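Local coordinates for putative flagellar protein FliS (Parabacteroides merdae ATCC 43184, PDB 4YOK) that is of unknown function but joins a prealbumin-like N-terminal domain of the transthyretin clan to a C-terminal domain of the E-set clan, at residues Glu9-Gly14 / Lys89-Val94; Asp63-Leu68 / Thr85-Gly90; Gly75-Asn80 / Leu96-Tyr101. All blocks are in the same frame, centred on the assembly; numbering follows the deposited sequence.

Contact 1: residues Glu9-Gly14 / Lys89-Val94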
loop_
_atom_site.group_PDB
_atom_site.type_symbol
_atom_site.label_atom_id
_atom_site.label_comp_id
_atom_site.label_asym_id
_atom_site.label_seq_id
_atom_site.Cartn_x
_atom_site.Cartn_y
_atom_site.Cartn_z
ATOM N N GLU A 9 17.695 -22.951 5.278
ATOM C CA GLU A 9 17.035 -21.731 4.833
ATOM C C GLU A 9 15.695 -22.031 4.214
ATOM O O GLU A 9 15.523 -23.089 3.596
ATOM C CB GLU A 9 17.889 -20.972 3.814
ATOM C CG GLU A 9 18.883 -20.040 4.461
ATOM C CD GLU A 9 19.632 -19.183 3.464
ATOM O OE1 GLU A 9 20.624 -19.678 2.880
ATOM O OE2 GLU A 9 19.228 -18.013 3.270
ATOM N N SER A 10 14.746 -21.101 4.380
ATOM C CA SER A 10 13.397 -21.243 3.855
ATOM C C SER A 10 12.798 -19.914 3.437
ATOM O O SER A 10 13.177 -18.837 3.937
ATOM C CB SER A 10 12.487 -21.907 4.883
ATOM O OG SER A 10 12.867 -23.248 5.127
ATOM N N LYS A 11 11.810 -20.009 2.541
ATOM C CA LYS A 11 11.074 -18.869 2.026
ATOM C C LYS A 11 9.908 -18.500 2.956
ATOM O O LYS A 11 9.056 -19.338 3.278
ATOM C CB LYS A 11 10.561 -19.179 0.609
ATOM C CG LYS A 11 9.973 -17.982 -0.140
ATOM C CD LYS A 11 9.885 -18.300 -1.628
ATOM C CE LYS A 11 8.615 -17.808 -2.276
ATOM N NZ LYS A 11 8.418 -18.405 -3.623
ATOM N N LEU A 12 9.921 -17.263 3.428
ATOM C CA LEU A 12 8.828 -16.690 4.215
ATOM C C LEU A 12 8.031 -15.752 3.302
ATOM O O LEU A 12 8.606 -14.832 2.699
ATOM C CB LEU A 12 9.318 -15.954 5.471
ATOM C CG LEU A 12 8.226 -15.181 6.269
ATOM C CD1 LEU A 12 7.169 -16.133 6.917
ATOM C CD2 LEU A 12 8.850 -14.282 7.296
ATOM N N VAL A 13 6.716 -15.995 3.189
ATOM C CA VAL A 13 5.828 -15.177 2.361
ATOM C C VAL A 13 4.789 -14.591 3.285
ATOM O O VAL A 13 4.312 -15.268 4.183
ATOM C CB VAL A 13 5.189 -15.990 1.188
ATOM C CG1 VAL A 13 4.149 -15.160 0.433
ATOM C CG2 VAL A 13 6.255 -16.480 0.213
ATOM N N GLY A 14 4.422 -13.351 3.056
ATOM C CA GLY A 14 3.424 -12.742 3.905
ATOM C C GLY A 14 2.641 -11.627 3.263
ATOM O O GLY A 14 2.908 -11.236 2.120
ATOM N N LYS A 89 10.040 -22.839 9.302
ATOM C CA LYS A 89 10.536 -24.202 9.088
ATOM C C LYS A 89 9.891 -24.656 7.789
ATOM O O LYS A 89 8.669 -24.851 7.742
ATOM C CB LYS A 89 10.214 -25.111 10.300
ATOM C CG LYS A 89 10.443 -26.620 10.080
ATOM C CD LYS A 89 11.914 -27.010 9.855
ATOM C CE LYS A 89 12.067 -28.449 9.409
ATOM N NZ LYS A 89 11.622 -28.662 8.003
ATOM N N GLY A 90 10.685 -24.686 6.716
ATOM C CA GLY A 90 10.171 -24.987 5.383
ATOM C C GLY A 90 9.400 -23.785 4.880
ATOM O O GLY A 90 9.332 -22.769 5.581
ATOM N N HIS A 91 8.832 -23.860 3.669
ATOM C CA HIS A 91 8.046 -22.754 3.110
ATOM C C HIS A 91 6.936 -22.377 4.114
ATOM O O HIS A 91 6.171 -23.254 4.525
ATOM C CB HIS A 91 7.458 -23.172 1.754
ATOM C CG HIS A 91 6.839 -22.046 0.992
ATOM N ND1 HIS A 91 7.545 -21.356 0.028
ATOM C CD2 HIS A 91 5.600 -21.516 1.089
ATOM C CE1 HIS A 91 6.713 -20.441 -0.439
ATOM N NE2 HIS A 91 5.535 -20.495 0.176
ATOM N N THR A 92 6.892 -21.100 4.546
ATOM C CA THR A 92 5.931 -20.635 5.554
ATOM C C THR A 92 5.227 -19.363 5.100
ATOM O O THR A 92 5.836 -18.491 4.462
ATOM C CB THR A 92 6.671 -20.418 6.897
ATOM O OG1 THR A 92 7.314 -21.636 7.277
ATOM C CG2 THR A 92 5.764 -19.982 8.046
ATOM N N GLU A 93 3.933 -19.247 5.429
ATOM C CA GLU A 93 3.146 -18.062 5.076
ATOM C C GLU A 93 2.478 -17.491 6.318
ATOM O O GLU A 93 1.963 -18.243 7.146
ATOM C CB GLU A 93 2.092 -18.380 3.999
ATOM C CG GLU A 93 2.671 -18.859 2.678
ATOM C CD GLU A 93 1.693 -19.440 1.677
ATOM O OE1 GLU A 93 0.466 -19.356 1.909
ATOM O OE2 GLU A 93 2.160 -19.991 0.653
ATOM N N VAL A 94 2.480 -16.164 6.439
ATOM C CA VAL A 94 1.902 -15.474 7.581
ATOM C C VAL A 94 1.169 -14.196 7.114
ATOM O O VAL A 94 1.352 -13.745 5.983
ATOM C CB VAL A 94 3.055 -15.158 8.596
ATOM C CG1 VAL A 94 4.046 -14.109 8.050
ATOM C CG2 VAL A 94 2.507 -14.733 9.949
#
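T92 is gripped by K11 and V13 through its own backbone. T92 N donates to K11 O at 3.1 Å, and T92 O accepts from V13 N at 2.9 Å, both bonds running nearly straight. Two residues on, V94 N reaches V13 O at 3.0 Å in a slightly more bent bond. One residue bonding to the two neighbours of its partner L12 marks the pairing as parallel, and the short segments of the two strands run at 23° to each other. At the start of strand 92-94 the T92 hydroxyl turns back on its own segment and donates to G90 O (OG1 to O 2.9 Å), coming from above the carbonyl plane. S10 OG is hydrogen-bonded to D63 OD1. In the prealbumin-like domain this parallel pair belongs to a mixed sheet, where strand 9-18 also pairs antiparallel with strand 56-62, L12 bonding to A59. H91 has CG anti to its backbone N (chi1 -170°), and the ring lies beside the K11 chain, pointing the same way. K11 CE touches H91 CE1 at 3.7 Å, while K11 O sits over one ring face, toward the rim. On the face carrying V13 and E93, V13 CG2 meets the ring obliquely, 4.0 Å from H91 CE1, and E93 OE2, in the ring plane at its edge, takes a weak bond from H91 NE2. On the opposite face, that of L12, T92 and V94, L12 CD1 packs 3.9 Å from V94 CG1, and both side chains continue onto strand 83-88, L12 against V86 and L88, V94 against V84.

Contact 2: residues Asp63-Leu68 / Thr85-Gly90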
loop_
_atom_site.group_PDB
_atom_site.type_symbol
_atom_site.label_atom_id
_atom_site.label_comp_id
_atom_site.label_asym_id
_atom_site.label_seq_id
_atom_site.Cartn_x
_atom_site.Cartn_y
_atom_site.Cartn_z
ATOM N N ASP A 63 16.113 -20.755 8.860
ATOM C CA ASP A 63 15.035 -21.333 9.653
ATOM C C ASP A 63 15.195 -20.928 11.115
ATOM O O ASP A 63 16.320 -20.822 11.614
ATOM C CB ASP A 63 15.017 -22.880 9.517
ATOM C CG ASP A 63 14.512 -23.418 8.175
ATOM O OD1 ASP A 63 14.468 -22.632 7.187
ATOM O OD2 ASP A 63 14.210 -24.643 8.096
ATOM N N GLY A 64 14.077 -20.641 11.756
ATOM C CA GLY A 64 14.052 -20.237 13.153
ATOM C C GLY A 64 12.795 -19.474 13.502
ATOM O O GLY A 64 11.880 -19.352 12.681
ATOM N N GLU A 65 12.759 -18.957 14.737
ATOM C CA GLU A 65 11.632 -18.205 15.274
ATOM C C GLU A 65 11.877 -16.715 15.100
ATOM O O GLU A 65 12.957 -16.218 15.421
ATOM C CB GLU A 65 11.411 -18.561 16.753
ATOM C CG GLU A 65 10.086 -18.058 17.295
ATOM C CD GLU A 65 9.615 -18.776 18.541
ATOM O OE1 GLU A 65 10.101 -18.435 19.643
ATOM O OE2 GLU A 65 8.756 -19.678 18.416
ATOM N N TYR A 66 10.876 -16.016 14.565
ATOM C CA TYR A 66 10.949 -14.579 14.295
ATOM C C TYR A 66 9.742 -13.841 14.794
ATOM O O TYR A 66 8.655 -14.423 14.923
ATOM C CB TYR A 66 11.032 -14.320 12.778
ATOM C CG TYR A 66 12.299 -14.797 12.118
ATOM C CD1 TYR A 66 13.417 -13.972 12.033
ATOM C CD2 TYR A 66 12.373 -16.061 11.537
ATOM C CE1 TYR A 66 14.586 -14.400 11.407
ATOM C CE2 TYR A 66 13.542 -16.507 10.922
ATOM C CZ TYR A 66 14.648 -15.676 10.864
ATOM O OH TYR A 66 15.800 -16.106 10.250
ATOM N N ARG A 67 9.930 -12.535 15.019
ATOM C CA ARG A 67 8.846 -11.633 15.394
ATOM C C ARG A 67 8.721 -10.587 14.291
ATOM O O ARG A 67 9.625 -9.773 14.081
ATOM C CB ARG A 67 9.043 -10.997 16.785
ATOM C CG ARG A 67 7.805 -10.221 17.259
ATOM C CD ARG A 67 7.923 -9.747 18.698
ATOM N NE ARG A 67 8.611 -8.457 18.791
ATOM C CZ ARG A 67 9.894 -8.302 19.107
ATOM N NH1 ARG A 67 10.653 -9.360 19.376
ATOM N NH2 ARG A 67 10.426 -7.088 19.164
ATOM N N LEU A 68 7.607 -10.668 13.526
ATOM C CA LEU A 68 7.329 -9.771 12.409
ATOM C C LEU A 68 6.532 -8.562 12.904
ATOM O O LEU A 68 5.445 -8.739 13.478
ATOM C CB LEU A 68 6.569 -10.532 11.323
ATOM C CG LEU A 68 6.147 -9.724 10.094
ATOM C CD1 LEU A 68 7.368 -9.246 9.278
ATOM C CD2 LEU A 68 5.227 -10.561 9.239
ATOM N N THR A 85 4.171 -13.597 15.687
ATOM C CA THR A 85 5.257 -14.565 15.838
ATOM C C THR A 85 5.217 -15.540 14.660
ATOM O O THR A 85 4.160 -16.069 14.310
ATOM C CB THR A 85 5.207 -15.257 17.205
ATOM O OG1 THR A 85 5.346 -14.240 18.194
ATOM C CG2 THR A 85 6.341 -16.272 17.390
ATOM N N VAL A 86 6.376 -15.717 14.035
ATOM C CA VAL A 86 6.632 -16.554 12.863
ATOM C C VAL A 86 7.554 -17.715 13.259
ATOM O O VAL A 86 8.663 -17.473 13.735
ATOM C CB VAL A 86 7.295 -15.698 11.716
ATOM C CG1 VAL A 86 7.694 -16.565 10.524
ATOM C CG2 VAL A 86 6.403 -14.552 11.260
ATOM N N ASN A 87 7.129 -18.956 13.015
ATOM C CA ASN A 87 7.993 -20.114 13.228
ATOM C C ASN A 87 8.350 -20.624 11.843
ATOM O O ASN A 87 7.528 -21.270 11.195
ATOM C CB ASN A 87 7.337 -21.171 14.128
ATOM C CG ASN A 87 7.616 -20.930 15.595
ATOM O OD1 ASN A 87 6.722 -20.577 16.375
ATOM N ND2 ASN A 87 8.872 -21.090 16.002
ATOM N N LEU A 88 9.526 -20.191 11.328
ATOM C CA LEU A 88 9.963 -20.519 9.981
ATOM C C LEU A 88 10.677 -21.862 9.951
ATOM O O LEU A 88 11.777 -21.995 10.479
ATOM C CB LEU A 88 10.869 -19.418 9.397
ATOM C CG LEU A 88 11.351 -19.601 7.952
ATOM C CD1 LEU A 88 10.194 -19.538 6.953
ATOM C CD2 LEU A 88 12.373 -18.535 7.595
ATOM N N LYS A 89 10.040 -22.839 9.302
ATOM C CA LYS A 89 10.536 -24.202 9.088
ATOM C C LYS A 89 9.891 -24.656 7.789
ATOM O O LYS A 89 8.669 -24.851 7.742
ATOM C CB LYS A 89 10.214 -25.111 10.300
ATOM C CG LYS A 89 10.443 -26.620 10.080
ATOM C CD LYS A 89 11.914 -27.010 9.855
ATOM C CE LYS A 89 12.067 -28.449 9.409
ATOM N NZ LYS A 89 11.622 -28.662 8.003
ATOM N N GLY A 90 10.685 -24.686 6.716
ATOM C CA GLY A 90 10.171 -24.987 5.383
ATOM C C GLY A 90 9.400 -23.785 4.880
ATOM O O GLY A 90 9.332 -22.769 5.581
#
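The Y66 side chain overlaps V86 through its CB, 4.1 Å from V86 CB, and its ring reaches on to L88, where CE2 and L88 CD2 meet obliquely. This is an antiparallel pair, with strand 83-88 outermost in a four-stranded sheet of the prealbumin-like domain and strand 64-70 next to it. Y66 and V86 form a hydrogen-bonded pair: Y66 N to V86 O and V86 N to Y66 O are both 2.8 Å and nearly straight. G64 and L88 repeat the pattern with more bent bonds, at backbone angles of G64 that suit glycine alone. The Y66 ring also packs on L36 and L61, and its hydroxyl is hydrogen-bonded to F62 O. The other face of the sheet is polar. There E65 and N87, a non-hydrogen-bonded pair, run side by side, and N87 ND2 donates to E65 OE2 at 2.8 Å. The amide approaches the anti side of that oxygen, 28° out of the carboxylate plane, with the two flat groups turned 61° apart. At the end of the pair D63 OD1 is hydrogen-bonded to S10 OG, while its other oxygen, OD2, lies 3.7 Å from K89 CD and 4.8 Å from K89 NZ, too far for a salt bridge. L88 CB rests 3.4 Å from G64 O.

Contact 3: residues Gly75-Asn80 / Leu96-Tyr101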
loop_
_atom_site.group_PDB
_atom_site.type_symbol
_atom_site.label_atom_id
_atom_site.label_comp_id
_atom_site.label_asym_id
_atom_site.label_seq_id
_atom_site.Cartn_x
_atom_site.Cartn_y
_atom_site.Cartn_z
ATOM N N GLY A 75 3.604 3.754 7.453
ATOM C CA GLY A 75 2.443 3.100 6.862
ATOM C C GLY A 75 1.135 3.832 7.102
ATOM O O GLY A 75 1.009 4.581 8.075
ATOM N N PRO A 76 0.114 3.580 6.252
ATOM C CA PRO A 76 -1.187 4.276 6.418
ATOM C C PRO A 76 -2.059 3.619 7.512
ATOM O O PRO A 76 -3.237 3.277 7.287
ATOM C CB PRO A 76 -1.815 4.122 5.032
ATOM C CG PRO A 76 -1.317 2.774 4.559
ATOM C CD PRO A 76 0.123 2.729 5.041
ATOM N N TRP A 77 -1.464 3.402 8.693
ATOM C CA TRP A 77 -2.137 2.739 9.801
ATOM C C TRP A 77 -1.664 3.287 11.138
ATOM O O TRP A 77 -0.616 3.945 11.195
ATOM C CB TRP A 77 -1.937 1.205 9.729
ATOM C CG TRP A 77 -0.503 0.753 9.549
ATOM C CD1 TRP A 77 0.526 0.853 10.447
ATOM C CD2 TRP A 77 0.053 0.165 8.362
ATOM N NE1 TRP A 77 1.693 0.365 9.881
ATOM C CE2 TRP A 77 1.409 -0.132 8.634
ATOM C CE3 TRP A 77 -0.488 -0.213 7.120
ATOM C CZ2 TRP A 77 2.240 -0.761 7.695
ATOM C CZ3 TRP A 77 0.330 -0.834 6.195
ATOM C CH2 TRP A 77 1.674 -1.113 6.486
ATOM N N VAL A 78 -2.454 3.032 12.210
ATOM C CA VAL A 78 -2.145 3.474 13.577
ATOM C C VAL A 78 -0.746 2.982 13.941
ATOM O O VAL A 78 -0.401 1.838 13.661
ATOM C CB VAL A 78 -3.196 2.982 14.630
ATOM C CG1 VAL A 78 -2.919 3.561 16.017
ATOM C CG2 VAL A 78 -4.623 3.295 14.209
ATOM N N ASN A 79 0.035 3.830 14.593
ATOM C CA ASN A 79 1.381 3.498 15.053
ATOM C C ASN A 79 1.288 2.705 16.370
ATOM O O ASN A 79 1.702 3.180 17.430
ATOM C CB ASN A 79 2.217 4.784 15.211
ATOM C CG ASN A 79 3.682 4.515 15.357
ATOM O OD1 ASN A 79 4.199 3.507 14.863
ATOM N ND2 ASN A 79 4.385 5.417 16.027
ATOM N N ASN A 80 0.753 1.478 16.283
ATOM C CA ASN A 80 0.518 0.588 17.427
ATOM C C ASN A 80 1.555 -0.504 17.599
ATOM O O ASN A 80 1.375 -1.338 18.486
ATOM C CB ASN A 80 -0.855 -0.080 17.279
ATOM C CG ASN A 80 -2.001 0.667 17.901
ATOM O OD1 ASN A 80 -1.854 1.376 18.904
ATOM N ND2 ASN A 80 -3.191 0.471 17.347
ATOM N N LEU A 96 -0.035 -10.168 8.734
ATOM C CA LEU A 96 0.133 -9.235 9.838
ATOM C C LEU A 96 -1.029 -8.257 9.820
ATOM O O LEU A 96 -1.196 -7.551 8.838
ATOM C CB LEU A 96 1.498 -8.512 9.748
ATOM C CG LEU A 96 1.740 -7.400 10.780
ATOM C CD1 LEU A 96 1.870 -7.980 12.198
ATOM C CD2 LEU A 96 2.951 -6.541 10.390
ATOM N N GLU A 97 -1.861 -8.270 10.884
ATOM C CA GLU A 97 -3.040 -7.396 11.028
ATOM C C GLU A 97 -2.643 -6.033 11.548
ATOM O O GLU A 97 -1.911 -5.916 12.542
ATOM C CB GLU A 97 -4.084 -8.000 12.002
ATOM C CG GLU A 97 -5.041 -8.989 11.375
ATOM C CD GLU A 97 -6.100 -8.402 10.454
ATOM O OE1 GLU A 97 -6.876 -7.513 10.880
ATOM O OE2 GLU A 97 -6.186 -8.888 9.308
ATOM N N VAL A 98 -3.105 -4.991 10.851
ATOM C CA VAL A 98 -2.870 -3.592 11.239
ATOM C C VAL A 98 -4.218 -2.847 11.288
ATOM O O VAL A 98 -5.252 -3.415 10.904
ATOM C CB VAL A 98 -1.865 -2.905 10.286
ATOM C CG1 VAL A 98 -0.504 -3.626 10.311
ATOM C CG2 VAL A 98 -2.435 -2.789 8.851
ATOM N N THR A 99 -4.208 -1.584 11.762
ATOM C CA THR A 99 -5.438 -0.783 11.809
ATOM C C THR A 99 -5.270 0.426 10.897
ATOM O O THR A 99 -4.703 1.433 11.336
ATOM C CB THR A 99 -5.823 -0.360 13.230
ATOM O OG1 THR A 99 -5.783 -1.514 14.075
ATOM C CG2 THR A 99 -7.222 0.293 13.269
ATOM N N PRO A 100 -5.723 0.328 9.629
ATOM C CA PRO A 100 -5.593 1.479 8.711
ATOM C C PRO A 100 -6.420 2.667 9.182
ATOM O O PRO A 100 -7.435 2.464 9.847
ATOM C CB PRO A 100 -6.131 0.949 7.371
ATOM C CG PRO A 100 -6.214 -0.558 7.522
ATOM C CD PRO A 100 -6.400 -0.815 8.985
ATOM N N TYR A 101 -6.016 3.902 8.821
ATOM C CA TYR A 101 -6.805 5.106 9.159
ATOM C C TYR A 101 -8.089 5.105 8.329
ATOM O O TYR A 101 -9.168 5.366 8.845
ATOM C CB TYR A 101 -5.982 6.371 8.850
ATOM C CG TYR A 101 -4.784 6.522 9.749
ATOM C CD1 TYR A 101 -4.942 6.724 11.123
ATOM C CD2 TYR A 101 -3.491 6.391 9.249
ATOM C CE1 TYR A 101 -3.840 6.804 11.972
ATOM C CE2 TYR A 101 -2.376 6.536 10.084
ATOM C CZ TYR A 101 -2.561 6.745 11.441
ATOM O OH TYR A 101 -1.489 6.858 12.288
HETATM O O HOH W 1 -1.818 -0.548 13.107
HETATM O O HOH W 2 -1.065 6.647 14.969
HETATM O O HOH W 3 -3.360 -1.355 15.258
#
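The backbones of W77 and P100 are bridged once, with their CA atoms 3.8 Å apart. Two hydrogen bonds flank the bridge. V78 N donates to T99 O at 2.9 Å. Y101 N donates to P76 O at 3.2 Å from above the carbonyl plane. P76 is the centre of an inverse gamma turn. W77 CG lies between its own backbone N and carbonyl carbon (chi1 50°), and the indole is sandwiched. G75 CA sits over the centre of one face with P76 CD nearer the rim; on the opposite face V98 CB makes a CH-pi contact with the five-membered ring, and V98 CG2 touches W77 CE3 at 3.7 Å. Y101 lies against the backbone of the other segment, its CE2 3.3 Å from W77 O and one ring face beneath V78 N. A water in the plane of that ring, 2.7 Å from Y101 OH, accepts from N79 N and so links the phenol to the N-H of N79. Beside them V78 CG2 packs alongside T99, 4.0 Å from its CB. A second water donates to V78 O and accepts from T99 N, and a third links N80 ND2 with T99 OG1. The loop between strands 64-70 and 83-88 is thereby fastened to the exit of strand 92-97. W77 and V98 both pack on V16 of strand 9-18 and T70 of strand 64-70, while Y101, just before strand 102-111, bonds through its backbone to I125 and V126, which follow strand 115-124.

In the fold
Contacts 1 and 2 lie at one end of the N-terminal domain, their centres about 8 Å apart, and share K89 and G90, the turn from strand 83-88 into strand 92-97. They belong to different sheets that face each other, L12 meeting V86 between them. All three contacts are partly buried, contact 3 with the larger share of buried residues. Contact 2 divides cleanly into Y66, V86 and L88 on one face and E65, N87, R67 and T85 on the other; contact 1 is mixed. Contact 3, its centre about 23 and 22 Å from those of contacts 1 and 2, is irregular, relying on aromatic rings, prolines and bridging waters. It shares strand 92-97 with contact 1, and L96 touches L68 of contact 2.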